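Local coordinates for protein Exo beta-1,2-glucooligosaccharide sophorohydrolase (non-reducing end) (Parabacteroides distasonis ATCC 8503, PDB 5Z06) that hydrolyses linear beta-1,2-glucan and beta-1,2-glucooligosaccharides from the non-reducing end, releasing sophorose, at residues 584-589 with 621-626. Sequence-based numbering, arbitrary orientation.
Sequences DCWGLT and PYTPDA
The indole of Trp586 reaches from its loop to the first turn of helix 624-636, where its benzene edge meets the methyl group of Ala626, set to one side of the ring plane beyond CZ2, and the hydroxyl of Thr623, which lies at the edge near the plane. The pyrrole nitrogen makes the one hydrogen bond between the two segments: Trp586 NE1 donates to Ala626 O over 3.0 Å. With an N-H...O angle of 168° the bond is nearly straight, and the oxygen lies almost in the indole plane. Seen from the peptide, however, the donor stands well above the carbonyl plane and off the lone-pair directions. Next to this bond, Trp586 CZ2 rests 3.6 Å from Ala626 CB, so a single residue offers the ring both a polar and an apolar anchor. Farther along the same edge, Trp586 CH2 comes to 3.2 Å from Thr623 OG1, a van der Waals approach to the residue at the N-cap position. The ring gets there because CG of Trp586 sits between the backbone N and the carbonyl carbon (chi1 65°), while a chi2 of -83° turns the NE1 side toward the helix. A phenylalanine in place of Trp586 would probably leave Ala626 O without its indole donor and weaken the tie between loop and helix. Ser627 and Ala630, further along the helix, also touch the indole, and Cys571 of helix 556-573 adds a contact from a second helix. Asp584 O accepts a hydrogen bond from Asn633 ND2, fastening the loop to a later turn of helix 624-636. Thus a buried tryptophan pins the loop between helix 556-573 and strand 590-592 onto the N-terminal turn of helix 624-636, in the glycoamylase-like part of this GH144 enzyme, whose six-hairpin family is built as an (alpha/alpha)6 barrel.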
loop_
_atom_site.group_PDB
_atom_site.type_symbol
_atom_site.label_atom_id
_atom_site.label_comp_id
_atom_site.label_asym_id
_atom_site.label_seq_id
_atom_site.Cartn_x
_atom_site.Cartn_y
_atom_site.Cartn_z
ATOM N N ASP A 584 -0.917 -4.619 21.220
ATOM C CA ASP A 584 -1.901 -4.709 20.177
ATOM C C ASP A 584 -1.512 -3.831 18.981
ATOM O O ASP A 584 -2.297 -3.593 18.075
ATOM C CB ASP A 584 -3.286 -4.384 20.761
ATOM C CG ASP A 584 -3.382 -2.996 21.337
ATOM O OD1 ASP A 584 -2.363 -2.280 21.380
ATOM O OD2 ASP A 584 -4.497 -2.610 21.735
ATOM N N CYS A 585 -0.280 -3.356 18.978
ATOM C CA CYS A 585 0.181 -2.502 17.922
ATOM C C CYS A 585 1.661 -2.710 17.770
ATOM O O CYS A 585 2.479 -2.069 18.432
ATOM C CB CYS A 585 -0.147 -1.048 18.204
ATOM S SG CYS A 585 0.318 -0.010 16.805
ATOM N N TRP A 586 1.992 -3.636 16.877
ATOM C CA TRP A 586 3.346 -4.129 16.741
ATOM C C TRP A 586 3.495 -4.760 15.382
ATOM O O TRP A 586 2.508 -5.001 14.709
ATOM C CB TRP A 586 3.598 -5.182 17.811
ATOM C CG TRP A 586 2.737 -6.415 17.626
ATOM C CD1 TRP A 586 1.444 -6.590 18.036
ATOM C CD2 TRP A 586 3.108 -7.611 16.957
ATOM N NE1 TRP A 586 0.991 -7.848 17.661
ATOM C CE2 TRP A 586 1.994 -8.488 16.996
ATOM C CE3 TRP A 586 4.271 -8.035 16.333
ATOM C CZ2 TRP A 586 2.027 -9.773 16.444
ATOM C CZ3 TRP A 586 4.302 -9.314 15.773
ATOM C CH2 TRP A 586 3.187 -10.161 15.837
ATOM N N GLY A 587 4.721 -5.103 15.028
ATOM C CA GLY A 587 5.022 -5.767 13.757
ATOM C C GLY A 587 5.703 -4.822 12.810
ATOM O O GLY A 587 5.309 -4.693 11.663
ATOM N N LEU A 588 6.756 -4.177 13.288
ATOM C CA LEU A 588 7.516 -3.293 12.468
ATOM C C LEU A 588 8.058 -4.011 11.266
ATOM O O LEU A 588 8.625 -5.098 11.373
ATOM C CB LEU A 588 8.646 -2.636 13.265
ATOM C CG LEU A 588 8.097 -1.604 14.278
ATOM C CD1 LEU A 588 9.145 -1.179 15.289
ATOM C CD2 LEU A 588 7.568 -0.385 13.563
ATOM N N THR A 589 7.868 -3.387 10.112
ATOM C CA THR A 589 8.248 -3.987 8.844
ATOM C C THR A 589 8.282 -2.884 7.772
ATOM O O THR A 589 8.048 -1.690 8.039
ATOM C CB THR A 589 7.289 -5.155 8.455
ATOM O OG1 THR A 589 7.678 -5.742 7.212
ATOM C CG2 THR A 589 5.882 -4.687 8.317
ATOM N N PRO A 621 0.134 -17.034 12.095
ATOM C CA PRO A 621 0.453 -18.442 12.430
ATOM C C PRO A 621 1.493 -18.588 13.509
ATOM O O PRO A 621 1.531 -19.604 14.161
ATOM C CB PRO A 621 0.997 -19.016 11.130
ATOM C CG PRO A 621 0.707 -18.027 10.087
ATOM C CD PRO A 621 0.502 -16.696 10.722
ATOM N N TYR A 622 2.341 -17.572 13.651
ATOM C CA TYR A 622 3.366 -17.544 14.647
ATOM C C TYR A 622 2.882 -17.077 16.004
ATOM O O TYR A 622 3.219 -17.660 17.015
ATOM C CB TYR A 622 4.455 -16.604 14.211
ATOM C CG TYR A 622 5.032 -16.920 12.875
ATOM C CD1 TYR A 622 5.811 -18.062 12.685
ATOM C CD2 TYR A 622 4.835 -16.074 11.794
ATOM C CE1 TYR A 622 6.353 -18.349 11.453
ATOM C CE2 TYR A 622 5.403 -16.342 10.573
ATOM C CZ TYR A 622 6.164 -17.484 10.403
ATOM O OH TYR A 622 6.763 -17.761 9.182
ATOM N N THR A 623 2.108 -15.997 16.024
ATOM C CA THR A 623 1.753 -15.332 17.274
ATOM C C THR A 623 0.269 -15.005 17.194
ATOM O O THR A 623 -0.111 -13.842 17.095
ATOM C CB THR A 623 2.592 -14.056 17.443
ATOM O OG1 THR A 623 2.436 -13.221 16.279
ATOM C CG2 THR A 623 4.053 -14.402 17.612
ATOM N N PRO A 624 -0.576 -16.047 17.214
ATOM C CA PRO A 624 -1.990 -15.801 16.919
ATOM C C PRO A 624 -2.669 -14.828 17.858
ATOM O O PRO A 624 -3.440 -13.980 17.415
ATOM C CB PRO A 624 -2.647 -17.188 17.016
ATOM C CG PRO A 624 -1.576 -18.169 17.312
ATOM C CD PRO A 624 -0.246 -17.482 17.317
ATOM N N ASP A 625 -2.386 -14.953 19.145
ATOM C CA ASP A 625 -3.026 -14.115 20.121
ATOM C C ASP A 625 -2.548 -12.672 19.927
ATOM O O ASP A 625 -3.355 -11.770 19.867
ATOM C CB ASP A 625 -2.741 -14.632 21.529
ATOM C CG ASP A 625 -3.417 -13.804 22.601
ATOM O OD1 ASP A 625 -4.648 -13.564 22.519
ATOM O OD2 ASP A 625 -2.695 -13.400 23.532
ATOM N N ALA A 626 -1.240 -12.482 19.774
ATOM C CA ALA A 626 -0.669 -11.162 19.563
ATOM C C ALA A 626 -1.206 -10.543 18.254
ATOM O O ALA A 626 -1.544 -9.340 18.193
ATOM C CB ALA A 626 0.867 -11.235 19.550
#